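Local coordinates for solute-binding protein (Thermoactinomyces vulgaris, PDB 2ZYO) that binds maltotetraose and probably serves as the extracellular sugar-capturing component of a carbohydrate uptake system in the cell membrane, at residues K138-G141 against Q142-A145; A222-P225 against Q226-A230; T297-M300 against Q301-S305; K323-N327 against D328-K332. One frame throughout, in Å; residues are numbered along the deposited sequence.

Contact 1. Residues K138-G141 against Q142-A145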
ATOM      1  N   LYS A 138     -11.523 -18.768 -15.830  1.00 10.39           N
ATOM      2  CA  LYS A 138     -11.570 -19.982 -16.646  1.00 11.44           C
ATOM      3  C   LYS A 138     -10.968 -21.188 -15.921  1.00 11.00           C
ATOM      4  O   LYS A 138     -11.133 -22.332 -16.362  1.00 11.92           O
ATOM      5  CB  LYS A 138     -10.860 -19.763 -17.988  1.00 12.42           C
ATOM      6  CG  LYS A 138     -11.543 -18.754 -18.898  1.00 13.77           C
ATOM      7  CD  LYS A 138     -10.815 -18.620 -20.226  1.00 16.18           C
ATOM      8  CE  LYS A 138     -11.407 -17.501 -21.066  1.00 18.81           C
ATOM      9  NZ  LYS A 138     -10.609 -17.259 -22.302  1.00 20.77           N
ATOM     10  N   LEU A 139     -10.282 -20.929 -14.807  1.00 11.27           N
ATOM     11  CA  LEU A 139      -9.564 -21.973 -14.070  1.00 11.40           C
ATOM     12  C   LEU A 139     -10.060 -22.186 -12.640  1.00 11.28           C
ATOM     13  O   LEU A 139      -9.870 -23.263 -12.074  1.00 12.93           O
ATOM     14  CB  LEU A 139      -8.058 -21.686 -14.057  1.00 12.07           C
ATOM     15  CG  LEU A 139      -7.337 -21.542 -15.400  1.00 11.88           C
ATOM     16  CD1 LEU A 139      -5.894 -21.122 -15.173  1.00 12.61           C
ATOM     17  CD2 LEU A 139      -7.396 -22.829 -16.219  1.00 14.27           C
ATOM     18  N   MET A 140     -10.683 -21.162 -12.064  1.00 11.35           N
ATOM     19  CA  MET A 140     -11.175 -21.224 -10.690  1.00 11.11           C
ATOM     20  C   MET A 140     -12.581 -20.640 -10.582  1.00 10.80           C
ATOM     21  O   MET A 140     -12.863 -19.571 -11.134  1.00 12.03           O
ATOM     22  CB  MET A 140     -10.214 -20.493  -9.743  1.00 11.83           C
ATOM     23  CG  MET A 140     -10.658 -20.459  -8.281  1.00 11.23           C
ATOM     24  SD  MET A 140      -9.422 -19.741  -7.181  1.00 12.05           S
ATOM     25  CE  MET A 140      -8.305 -21.119  -6.967  1.00 12.84           C
ATOM     26  N   GLY A 141     -13.449 -21.354  -9.867  1.00 11.47           N
ATOM     27  CA  GLY A 141     -14.824 -20.925  -9.636  1.00 11.85           C
ATOM     28  C   GLY A 141     -14.997 -20.363  -8.241  1.00 12.11           C
ATOM     29  O   GLY A 141     -14.730 -19.184  -8.000  1.00 13.09           O
ATOM     30  N   GLN A 142     -15.452 -21.205  -7.317  1.00 11.16           N
ATOM     31  CA  GLN A 142     -15.508 -20.820  -5.918  1.00 12.58           C
ATOM     32  C   GLN A 142     -14.090 -20.819  -5.367  1.00 12.44           C
ATOM     33  O   GLN A 142     -13.387 -21.829  -5.442  1.00 12.80           O
ATOM     34  CB  GLN A 142     -16.397 -21.773  -5.114  1.00 14.47           C
ATOM     35  CG  GLN A 142     -16.474 -21.450  -3.618  1.00 17.19           C
ATOM     36  CD  GLN A 142     -17.082 -20.087  -3.340  1.00 21.87           C
ATOM     37  OE1 GLN A 142     -18.108 -19.723  -3.912  1.00 22.21           O
ATOM     38  NE2 GLN A 142     -16.445 -19.325  -2.457  1.00 25.69           N
ATOM     39  N   VAL A 143     -13.673 -19.676  -4.829  1.00 12.46           N
ATOM     40  CA  VAL A 143     -12.361 -19.556  -4.195  1.00 13.22           C
ATOM     41  C   VAL A 143     -12.309 -20.394  -2.912  1.00 13.74           C
ATOM     42  O   VAL A 143     -13.340 -20.596  -2.269  1.00 13.65           O
ATOM     43  CB  VAL A 143     -11.983 -18.074  -3.903  1.00 13.87           C
ATOM     44  CG1 VAL A 143     -11.877 -17.282  -5.200  1.00 13.33           C
ATOM     45  CG2 VAL A 143     -12.974 -17.417  -2.945  1.00 15.83           C
ATOM     46  N   PRO A 144     -11.119 -20.918  -2.557  1.00 14.43           N
ATOM     47  CA  PRO A 144     -10.979 -21.658  -1.298  1.00 15.34           C
ATOM     48  C   PRO A 144     -11.463 -20.854  -0.089  1.00 15.39           C
ATOM     49  O   PRO A 144     -11.172 -19.659   0.023  1.00 17.24           O
ATOM     50  CB  PRO A 144      -9.476 -21.918  -1.215  1.00 15.75           C
ATOM     51  CG  PRO A 144      -9.031 -21.949  -2.638  1.00 16.69           C
ATOM     52  CD  PRO A 144      -9.850 -20.885  -3.312  1.00 16.17           C
ATOM     53  N   ALA A 145     -12.206 -21.518   0.793  1.00 15.39           N
ATOM     54  CA  ALA A 145     -12.846 -20.870   1.940  1.00 13.95           C
ATOM     55  C   ALA A 145     -11.886 -20.594   3.093  1.00 13.88           C
ATOM     56  O   ALA A 145     -12.134 -19.707   3.914  1.00 15.76           O
ATOM     57  CB  ALA A 145     -14.019 -21.711   2.428  1.00 15.94           C
TER
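Two anti torsions carry Met140 away from its backbone (chi1 178°, chi2 174°), and a bend at chi3 (-80°) then swings its methyl group round to meet Pro144, four residues on. CE ends 4.0 Å from CD of Pro144. The sulfur one bond back serves both partners: SD of Met140 lies 4.0 Å from CG1 of Val143, and the same SD is 4.1 Å from CD of Pro144. The methionine chain crosses both neighbours at about a right angle, touching Val143 with its sulfur and Pro144 with both sulfur and methyl. Val143 takes part through CG1, the branch held beside its own backbone N. On the outer side of the turn, Gln142 is bent at chi2, which brings NE2 to the carbonyl O of Val143 at 3.4 Å, a weak bond. Gly141, between Met140 and Gln142, adopts backbone angles that residues with a side chain seldom take up.

The loop leads from strand 120-136 to helix 147-157. Met140 also packs on Tyr135, Tyr153 and Ala244, while Pro144 rests on Leu150 of the helix. An alanine in place of Met140 would probably open a gap between Val143, Pro144 and Tyr153, with the turn losing its apolar filling. Cohesion across the turn is thus apolar, supplied by a sulfur and a methyl group, while the polar amide of Gln142 stays at the exposed surface.

Contact 2. Residues A222-P225 against Q226-A230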
ATOM      1  N   ALA A 222       4.639 -26.703  -1.766  1.00 13.74           N
ATOM      2  CA  ALA A 222       3.876 -26.133  -2.880  1.00 12.90           C
ATOM      3  C   ALA A 222       4.740 -25.873  -4.118  1.00 13.32           C
ATOM      4  O   ALA A 222       4.264 -25.322  -5.114  1.00 12.66           O
ATOM      5  CB  ALA A 222       3.146 -24.867  -2.439  1.00 12.48           C
ATOM      6  N   ARG A 223       6.009 -26.269  -4.035  1.00 13.70           N
ATOM      7  CA  ARG A 223       6.928 -26.314  -5.180  1.00 14.09           C
ATOM      8  C   ARG A 223       7.095 -25.002  -5.965  1.00 12.91           C
ATOM      9  O   ARG A 223       7.304 -25.022  -7.181  1.00 14.89           O
ATOM     10  CB  ARG A 223       6.551 -27.470  -6.124  1.00 16.26           C
ATOM     11  CG  ARG A 223       6.572 -28.850  -5.467  1.00 20.32           C
ATOM     12  CD  ARG A 223       6.108 -29.949  -6.423  1.00 23.18           C
ATOM     13  NE  ARG A 223       4.704 -29.804  -6.808  1.00 26.13           N
ATOM     14  CZ  ARG A 223       3.675 -30.357  -6.170  1.00 26.62           C
ATOM     15  NH1 ARG A 223       3.863 -31.118  -5.098  1.00 25.93           N
ATOM     16  NH2 ARG A 223       2.443 -30.149  -6.614  1.00 27.75           N
ATOM     17  N   LEU A 224       7.014 -23.868  -5.273  1.00 12.16           N
ATOM     18  CA  LEU A 224       7.241 -22.571  -5.914  1.00 12.82           C
ATOM     19  C   LEU A 224       8.703 -22.410  -6.337  1.00 14.10           C
ATOM     20  O   LEU A 224       9.599 -22.908  -5.647  1.00 13.45           O
ATOM     21  CB  LEU A 224       6.823 -21.411  -4.997  1.00 12.47           C
ATOM     22  CG  LEU A 224       5.340 -21.218  -4.649  1.00 12.84           C
ATOM     23  CD1 LEU A 224       5.127 -19.825  -4.074  1.00 14.52           C
ATOM     24  CD2 LEU A 224       4.420 -21.431  -5.847  1.00 13.99           C
ATOM     25  N   PRO A 225       8.949 -21.729  -7.476  1.00 14.62           N
ATOM     26  CA  PRO A 225      10.322 -21.479  -7.929  1.00 16.52           C
ATOM     27  C   PRO A 225      11.106 -20.714  -6.867  1.00 17.59           C
ATOM     28  O   PRO A 225      10.663 -19.661  -6.408  1.00 17.57           O
ATOM     29  CB  PRO A 225      10.133 -20.616  -9.180  1.00 16.54           C
ATOM     30  CG  PRO A 225       8.757 -20.899  -9.639  1.00 16.90           C
ATOM     31  CD  PRO A 225       7.955 -21.162  -8.407  1.00 13.78           C
ATOM     32  N   GLN A 226      12.262 -21.247  -6.488  1.00 21.06           N
ATOM     33  CA  GLN A 226      12.993 -20.760  -5.313  1.00 21.91           C
ATOM     34  C   GLN A 226      13.715 -19.417  -5.493  1.00 22.81           C
ATOM     35  O   GLN A 226      14.264 -18.873  -4.530  1.00 23.55           O
ATOM     36  CB  GLN A 226      13.938 -21.847  -4.783  1.00 24.17           C
ATOM     37  CG  GLN A 226      13.191 -23.054  -4.212  1.00 27.58           C
ATOM     38  CD  GLN A 226      14.082 -24.259  -3.958  1.00 29.80           C
ATOM     39  OE1 GLN A 226      15.244 -24.125  -3.576  1.00 31.77           O
ATOM     40  NE2 GLN A 226      13.529 -25.451  -4.159  1.00 30.14           N
ATOM     41  N   SER A 227      13.689 -18.879  -6.712  1.00 22.88           N
ATOM     42  CA  SER A 227      14.266 -17.562  -6.992  1.00 22.39           C
ATOM     43  C   SER A 227      13.312 -16.685  -7.811  1.00 22.41           C
ATOM     44  O   SER A 227      13.742 -15.891  -8.654  1.00 23.19           O
ATOM     45  CB  SER A 227      15.620 -17.712  -7.695  1.00 23.08           C
ATOM     46  OG  SER A 227      16.509 -18.494  -6.917  1.00 24.72           O
ATOM     47  N   LEU A 228      12.016 -16.823  -7.538  1.00 21.51           N
ATOM     48  CA  LEU A 228      10.977 -16.124  -8.297  1.00 21.73           C
ATOM     49  C   LEU A 228      10.993 -14.609  -8.085  1.00 20.93           C
ATOM     50  O   LEU A 228      11.473 -14.116  -7.061  1.00 20.94           O
ATOM     51  CB  LEU A 228       9.588 -16.708  -7.987  1.00 23.91           C
ATOM     52  CG  LEU A 228       8.981 -16.546  -6.587  1.00 23.68           C
ATOM     53  CD1 LEU A 228       8.288 -15.201  -6.443  1.00 25.79           C
ATOM     54  CD2 LEU A 228       7.997 -17.666  -6.288  1.00 24.79           C
ATOM     55  N   LYS A 229      10.468 -13.888  -9.072  1.00 19.85           N
ATOM     56  CA  LYS A 229      10.308 -12.439  -9.004  1.00 19.90           C
ATOM     57  C   LYS A 229       8.899 -12.058  -9.457  1.00 18.28           C
ATOM     58  O   LYS A 229       8.117 -12.926  -9.850  1.00 17.68           O
ATOM     59  CB  LYS A 229      11.360 -11.741  -9.874  1.00 22.49           C
ATOM     60  CG  LYS A 229      12.724 -11.557  -9.206  1.00 26.33           C
ATOM     61  CD  LYS A 229      12.930 -10.132  -8.675  1.00 30.38           C
ATOM     62  CE  LYS A 229      12.224  -9.878  -7.340  1.00 32.12           C
ATOM     63  NZ  LYS A 229      12.811 -10.656  -6.209  1.00 33.92           N
ATOM     64  N   ALA A 230       8.582 -10.765  -9.401  1.00 17.79           N
ATOM     65  CA  ALA A 230       7.275 -10.257  -9.831  1.00 17.67           C
ATOM     66  C   ALA A 230       6.907 -10.715 -11.242  1.00 17.59           C
ATOM     67  O   ALA A 230       5.762 -11.096 -11.499  1.00 17.02           O
ATOM     68  CB  ALA A 230       7.236  -8.738  -9.742  1.00 17.71           C
TER
HETATM   69  O   HOH W   1      10.550 -25.237  -4.537  1.00 19.52           O
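Leu228 lies over one face of the puckered Pro225 ring, with its CB 4.1 Å from CB of Pro225 at one side and its CD2 4.1 Å from CD of Pro225 at the other. Of the truly flat groups, the carbonyl of Pro225 is approached by the same leucine: CD2 of Leu228 comes to 3.3 Å from Pro225 O, while N of Leu228 reaches that oxygen from well out of the carbonyl plane in a weak hydrogen bond of 3.3 Å. The other, the amide of Gln226, stands outside the turn, and its NE2 gives a hydrogen to a water 3.0 Å away that in turn donates to O of Leu224 at 2.7 Å.

Residues 225-228 form a beta turn, closed by that weak backbone bond. Leu228 places CG between its N and its carbonyl carbon (chi1 67°), which folds the side chain back over the proline; CD2 thereby also meets CB of Leu224, at 4.1 Å. The turn joins helix 206-220 to helix 230-238, for which Lys229 is the N-cap residue. Leu224 packs on Trp218 and Leu168, and Pro225 on Tyr165 and Leu168. The side chain of Leu228 is about 10 Å from a bound glucose unit. With its one direct bond weak, the turn probably relies more on leucine-proline packing inside and a water bridge outside.

Contact 3. Residues T297-M300 against Q301-S305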
ATOM      1  N   THR A 297      -5.404  23.752   2.852  1.00  8.94           N
ATOM      2  CA  THR A 297      -6.159  22.687   3.515  1.00  8.28           C
ATOM      3  C   THR A 297      -7.610  22.659   3.031  1.00  8.88           C
ATOM      4  O   THR A 297      -8.220  21.592   2.943  1.00  8.76           O
ATOM      5  CB  THR A 297      -6.077  22.807   5.053  1.00  8.03           C
ATOM      6  OG1 THR A 297      -4.703  22.749   5.453  1.00  9.83           O
ATOM      7  CG2 THR A 297      -6.835  21.679   5.742  1.00  9.30           C
ATOM      8  N   GLU A 298      -8.155  23.832   2.710  1.00  8.61           N
ATOM      9  CA  GLU A 298      -9.467  23.913   2.074  1.00  8.57           C
ATOM     10  C   GLU A 298      -9.441  23.279   0.681  1.00  8.95           C
ATOM     11  O   GLU A 298     -10.365  22.558   0.309  1.00 10.43           O
ATOM     12  CB  GLU A 298      -9.971  25.359   2.025  1.00  8.38           C
ATOM     13  CG  GLU A 298     -10.364  25.880   3.401  1.00  9.58           C
ATOM     14  CD  GLU A 298     -10.670  27.364   3.439  1.00 12.14           C
ATOM     15  OE1 GLU A 298     -10.297  28.092   2.495  1.00 14.49           O
ATOM     16  OE2 GLU A 298     -11.278  27.802   4.443  1.00 14.39           O
ATOM     17  N   LEU A 299      -8.374  23.536  -0.076  1.00  8.11           N
ATOM     18  CA  LEU A 299      -8.190  22.878  -1.369  1.00  7.33           C
ATOM     19  C   LEU A 299      -8.077  21.361  -1.196  1.00  8.15           C
ATOM     20  O   LEU A 299      -8.692  20.597  -1.941  1.00  8.65           O
ATOM     21  CB  LEU A 299      -6.964  23.439  -2.105  1.00  7.95           C
ATOM     22  CG  LEU A 299      -6.490  22.731  -3.382  1.00  6.99           C
ATOM     23  CD1 LEU A 299      -7.545  22.730  -4.490  1.00  8.11           C
ATOM     24  CD2 LEU A 299      -5.205  23.366  -3.869  1.00  8.22           C
ATOM     25  N   MET A 300      -7.299  20.933  -0.204  1.00  8.15           N
ATOM     26  CA  MET A 300      -7.117  19.510   0.070  1.00  8.18           C
ATOM     27  C   MET A 300      -8.448  18.807   0.326  1.00  8.81           C
ATOM     28  O   MET A 300      -8.672  17.694  -0.150  1.00  8.71           O
ATOM     29  CB  MET A 300      -6.183  19.302   1.259  1.00  9.07           C
ATOM     30  CG  MET A 300      -5.836  17.840   1.494  1.00 10.47           C
ATOM     31  SD  MET A 300      -4.957  17.523   3.030  1.00  9.38           S
ATOM     32  CE  MET A 300      -3.358  18.254   2.674  1.00  9.18           C
ATOM     33  N   GLN A 301      -9.318  19.459   1.095  1.00  8.01           N
ATOM     34  CA  GLN A 301     -10.655  18.932   1.359  1.00  6.74           C
ATOM     35  C   GLN A 301     -11.493  18.890   0.083  1.00  6.98           C
ATOM     36  O   GLN A 301     -12.221  17.925  -0.158  1.00  9.40           O
ATOM     37  CB  GLN A 301     -11.364  19.760   2.432  1.00  8.90           C
ATOM     38  CG  GLN A 301     -10.796  19.574   3.821  1.00  8.28           C
ATOM     39  CD  GLN A 301     -11.344  20.581   4.806  1.00 10.23           C
ATOM     40  OE1 GLN A 301     -12.424  20.393   5.364  1.00 13.62           O
ATOM     41  NE2 GLN A 301     -10.595  21.652   5.033  1.00 11.97           N
ATOM     42  N   PHE A 302     -11.379  19.934  -0.733  1.00  8.21           N
ATOM     43  CA  PHE A 302     -12.115  20.005  -1.993  1.00  7.34           C
ATOM     44  C   PHE A 302     -11.721  18.859  -2.926  1.00  7.61           C
ATOM     45  O   PHE A 302     -12.568  18.294  -3.620  1.00  7.56           O
ATOM     46  CB  PHE A 302     -11.902  21.364  -2.673  1.00  7.73           C
ATOM     47  CG  PHE A 302     -12.810  21.603  -3.841  1.00  8.76           C
ATOM     48  CD1 PHE A 302     -14.057  22.197  -3.661  1.00  8.29           C
ATOM     49  CD2 PHE A 302     -12.423  21.234  -5.126  1.00  8.87           C
ATOM     50  CE1 PHE A 302     -14.906  22.414  -4.746  1.00  8.46           C
ATOM     51  CE2 PHE A 302     -13.268  21.446  -6.214  1.00  8.71           C
ATOM     52  CZ  PHE A 302     -14.508  22.038  -6.021  1.00  8.90           C
ATOM     53  N   LEU A 303     -10.435  18.508  -2.916  1.00  7.22           N
ATOM     54  CA  LEU A 303      -9.909  17.449  -3.777  1.00  7.34           C
ATOM     55  C   LEU A 303     -10.233  16.041  -3.275  1.00  7.53           C
ATOM     56  O   LEU A 303     -10.035  15.067  -3.999  1.00  6.91           O
ATOM     57  CB  LEU A 303      -8.391  17.590  -3.943  1.00  8.34           C
ATOM     58  CG  LEU A 303      -7.836  18.853  -4.612  1.00  9.98           C
ATOM     59  CD1 LEU A 303      -6.319  18.859  -4.531  1.00 10.13           C
ATOM     60  CD2 LEU A 303      -8.297  18.977  -6.062  1.00 10.44           C
ATOM     61  N   THR A 304     -10.713  15.942  -2.034  1.00  6.50           N
ATOM     62  CA  THR A 304     -10.973  14.643  -1.408  1.00  7.28           C
ATOM     63  C   THR A 304     -12.428  14.468  -0.962  1.00  7.59           C
ATOM     64  O   THR A 304     -12.737  13.594  -0.143  1.00  7.46           O
ATOM     65  CB  THR A 304     -10.033  14.388  -0.205  1.00  6.60           C
ATOM     66  OG1 THR A 304     -10.184  15.439   0.759  1.00  8.28           O
ATOM     67  CG2 THR A 304      -8.576  14.321  -0.655  1.00  6.55           C
ATOM     68  N   SER A 305     -13.317  15.296  -1.507  1.00  8.59           N
ATOM     69  CA  SER A 305     -14.742  15.206  -1.196  1.00  9.11           C
ATOM     70  C   SER A 305     -15.338  13.935  -1.790  1.00  9.73           C
ATOM     71  O   SER A 305     -14.720  13.283  -2.638  1.00  9.58           O
ATOM     72  CB  SER A 305     -15.478  16.420  -1.759  1.00  9.39           C
ATOM     73  OG  SER A 305     -15.530  16.350  -3.173  1.00 10.84           O
TER
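Gln301 folds back along the helix to hold the carbonyl of Thr297 twice. Its CG sits beside the backbone N (chi1 -71°) and the chain runs extended from there, which brings NE2 to 3.2 Å from O of Thr297 with an N-H...O angle of 159°. That oxygen lies nearly in the plane of the glutamine amide, yet NE2 stands above the carbonyl plane of Thr297, on the face opposite the one reached by N of Gln301 at 3.0 Å. A leucine in place of Gln301 would probably cost Thr297 O this side-chain donor and leave it to the backbone N.

Thr297 and Gln301 lie toward the C-terminal end of helix 293-302, and Thr304 a little further on turns its hydroxyl back to the helix. OG1 of Thr304, set between backbone N and carbonyl carbon (chi1 58°), donates to O of Met300 at 2.9 Å and so satisfies a carbonyl near the helix end. On another side, Leu299 and Leu303 meet obliquely, CD1 of Leu299 lying 3.9 Å from CG of Leu303. Both leucines pack against helix 30-47, on Phe43 and Trp39 respectively, while the ring of Phe302 makes an edge-to-face contact with Phe43.

Contact 4. Residues K323-N327 against D328-K332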
ATOM      1  N   LYS A 323     -15.691   6.558   3.287  1.00 10.35           N
ATOM      2  CA  LYS A 323     -16.670   5.645   3.908  1.00 11.29           C
ATOM      3  C   LYS A 323     -17.907   5.360   3.052  1.00 12.70           C
ATOM      4  O   LYS A 323     -18.258   4.200   2.829  1.00 12.22           O
ATOM      5  CB  LYS A 323     -17.090   6.143   5.295  1.00 13.19           C
ATOM      6  CG  LYS A 323     -16.023   5.998   6.367  1.00 13.13           C
ATOM      7  CD  LYS A 323     -16.595   6.327   7.734  1.00 14.81           C
ATOM      8  CE  LYS A 323     -15.566   6.160   8.832  1.00 16.33           C
ATOM      9  NZ  LYS A 323     -16.092   6.623  10.141  1.00 18.97           N
ATOM     10  N   GLU A 324     -18.561   6.418   2.580  1.00 12.41           N
ATOM     11  CA  GLU A 324     -19.762   6.267   1.755  1.00 12.56           C
ATOM     12  C   GLU A 324     -19.466   5.586   0.422  1.00 12.91           C
ATOM     13  O   GLU A 324     -20.236   4.738  -0.031  1.00 15.30           O
ATOM     14  CB  GLU A 324     -20.436   7.617   1.511  1.00 13.55           C
ATOM     15  CG  GLU A 324     -21.179   8.169   2.714  1.00 13.70           C
ATOM     16  CD  GLU A 324     -22.173   9.241   2.324  1.00 14.04           C
ATOM     17  OE1 GLU A 324     -23.228   8.894   1.757  1.00 18.30           O
ATOM     18  OE2 GLU A 324     -21.898  10.430   2.577  1.00 14.73           O
ATOM     19  N   LEU A 325     -18.346   5.955  -0.197  1.00 12.96           N
ATOM     20  CA  LEU A 325     -17.975   5.411  -1.502  1.00 12.39           C
ATOM     21  C   LEU A 325     -17.645   3.922  -1.441  1.00 12.70           C
ATOM     22  O   LEU A 325     -17.927   3.183  -2.386  1.00 13.83           O
ATOM     23  CB  LEU A 325     -16.815   6.198  -2.120  1.00 12.53           C
ATOM     24  CG  LEU A 325     -17.118   7.643  -2.534  1.00 11.99           C
ATOM     25  CD1 LEU A 325     -15.866   8.329  -3.055  1.00 12.88           C
ATOM     26  CD2 LEU A 325     -18.231   7.703  -3.574  1.00 12.18           C
ATOM     27  N   LEU A 326     -17.063   3.489  -0.323  1.00 13.50           N
ATOM     28  CA  LEU A 326     -16.747   2.077  -0.112  1.00 12.51           C
ATOM     29  C   LEU A 326     -18.009   1.216  -0.011  1.00 14.57           C
ATOM     30  O   LEU A 326     -17.968   0.011  -0.266  1.00 15.01           O
ATOM     31  CB  LEU A 326     -15.871   1.899   1.135  1.00 11.91           C
ATOM     32  CG  LEU A 326     -14.433   2.425   1.052  1.00 12.12           C
ATOM     33  CD1 LEU A 326     -13.765   2.390   2.418  1.00 11.86           C
ATOM     34  CD2 LEU A 326     -13.615   1.644   0.033  1.00 11.76           C
ATOM     35  N   ASN A 327     -19.121   1.851   0.355  1.00 14.67           N
ATOM     36  CA  ASN A 327     -20.415   1.180   0.465  1.00 17.11           C
ATOM     37  C   ASN A 327     -21.270   1.334  -0.799  1.00 17.60           C
ATOM     38  O   ASN A 327     -22.377   0.793  -0.884  1.00 20.14           O
ATOM     39  CB  ASN A 327     -21.169   1.698   1.694  1.00 18.28           C
ATOM     40  CG  ASN A 327     -20.559   1.211   3.001  1.00 20.17           C
ATOM     41  OD1 ASN A 327     -20.079   2.004   3.812  1.00 22.97           O
ATOM     42  ND2 ASN A 327     -20.574  -0.100   3.208  1.00 20.38           N
ATOM     43  N   ASP A 328     -20.734   2.062  -1.777  1.00 17.55           N
ATOM     44  CA  ASP A 328     -21.413   2.337  -3.043  1.00 17.68           C
ATOM     45  C   ASP A 328     -21.242   1.177  -4.029  1.00 17.35           C
ATOM     46  O   ASP A 328     -20.178   0.549  -4.066  1.00 16.29           O
ATOM     47  CB  ASP A 328     -20.860   3.638  -3.644  1.00 18.73           C
ATOM     48  CG  ASP A 328     -21.707   4.173  -4.782  1.00 20.11           C
ATOM     49  OD1 ASP A 328     -22.510   5.096  -4.538  1.00 22.91           O
ATOM     50  OD2 ASP A 328     -21.576   3.672  -5.919  1.00 18.08           O
ATOM     51  N   PRO A 329     -22.290   0.879  -4.829  1.00 17.98           N
ATOM     52  CA  PRO A 329     -22.192  -0.146  -5.877  1.00 18.32           C
ATOM     53  C   PRO A 329     -21.019   0.029  -6.851  1.00 17.38           C
ATOM     54  O   PRO A 329     -20.570  -0.957  -7.437  1.00 18.85           O
ATOM     55  CB  PRO A 329     -23.521  -0.011  -6.626  1.00 18.85           C
ATOM     56  CG  PRO A 329     -24.459   0.527  -5.618  1.00 19.28           C
ATOM     57  CD  PRO A 329     -23.647   1.458  -4.768  1.00 20.06           C
ATOM     58  N   MET A 330     -20.523   1.257  -7.018  1.00 16.53           N
ATOM     59  CA  MET A 330     -19.363   1.500  -7.889  1.00 15.95           C
ATOM     60  C   MET A 330     -18.123   0.725  -7.423  1.00 15.32           C
ATOM     61  O   MET A 330     -17.250   0.393  -8.226  1.00 15.33           O
ATOM     62  CB  MET A 330     -19.060   3.002  -8.029  1.00 14.87           C
ATOM     63  CG  MET A 330     -18.364   3.649  -6.829  1.00 15.15           C
ATOM     64  SD  MET A 330     -17.922   5.379  -7.090  1.00 16.10           S
ATOM     65  CE  MET A 330     -19.530   6.170  -7.006  1.00 15.96           C
ATOM     66  N   ILE A 331     -18.066   0.439  -6.125  1.00 14.92           N
ATOM     67  CA  ILE A 331     -16.998  -0.369  -5.544  1.00 16.02           C
ATOM     68  C   ILE A 331     -17.457  -1.819  -5.360  1.00 17.94           C
ATOM     69  O   ILE A 331     -16.800  -2.752  -5.828  1.00 17.80           O
ATOM     70  CB  ILE A 331     -16.523   0.211  -4.180  1.00 15.38           C
ATOM     71  CG1 ILE A 331     -15.975   1.639  -4.343  1.00 14.40           C
ATOM     72  CG2 ILE A 331     -15.499  -0.712  -3.515  1.00 15.37           C
ATOM     73  CD1 ILE A 331     -14.709   1.766  -5.179  1.00 15.73           C
ATOM     74  N   LYS A 332     -18.595  -1.988  -4.691  1.00 19.26           N
ATOM     75  CA  LYS A 332     -19.076  -3.308  -4.275  1.00 19.45           C
ATOM     76  C   LYS A 332     -19.505  -4.220  -5.427  1.00 19.44           C
ATOM     77  O   LYS A 332     -19.400  -5.445  -5.319  1.00 18.97           O
ATOM     78  CB  LYS A 332     -20.206  -3.175  -3.252  1.00 19.90           C
ATOM     79  CG  LYS A 332     -19.774  -2.533  -1.937  1.00 23.24           C
ATOM     80  CD  LYS A 332     -20.895  -2.520  -0.909  1.00 26.39           C
ATOM     81  CE  LYS A 332     -21.000  -3.843  -0.158  1.00 27.58           C
ATOM     82  NZ  LYS A 332     -19.812  -4.125   0.701  1.00 29.01           N
TER
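Two kinds of hydrogen bond shape the junction around Asp328. N of Asp328 donates to O of Leu325 at 3.1 Å, standing well above the carbonyl plane, which closes the turn after the short, weakly bonded helix around 323-326. The carboxylate then starts the next helix: as the N-cap residue, Asp328 accepts from N of Met330 through the anti lone pair of OD2, at 2.9 Å and an almost straight 168°. The carbonyl O of Asp328 takes two bonds, from N of Ile331 and N of Lys332.

Apolar packing is led by Leu325 and Met330. The methionine is bent at chi3 (73°), and its CE ends 4.0 Å from CD2 of Leu325. Aliphatic groups also cover the carbonyls: CG1 of Ile331 lies 3.2 Å from O of Leu325, and the Lys332 chain runs past the turn with CG 3.5 Å from O of Leu326.

One ionic link leaves the junction: OE1 of Glu324 forms a salt bridge with NZ of Lys306, at the start of helix 306-316. Leu325 rests on Leu309 of helix 306-316, Met330 and Ile331 on Phe313 of the same helix. Ile331 reaches Ala341 as well, so both short helices lie against helix 306-316, and the second also touches helix 338-344.

Overall arrangement
Along the chain the four contacts follow in series; none nests within or crosses another, since each is a single unbroken run of residues. Contact 1 shapes the loop between strand 120-136 and helix 147-157. Contact 2 turns the chain from helix 206-220 into helix 230-238; its centre is about 22 Å from that of contact 1, and both loops touch helix 147-157. Contact 3 closes no loop but runs along the end of helix 293-302, across the chain's centre from contact 2, about 44 Å between centres. Contact 4 joins two short helices. Its nearest atoms come within about 5 Å of contact 3 without touching, and helix 306-316 intervenes along the chain.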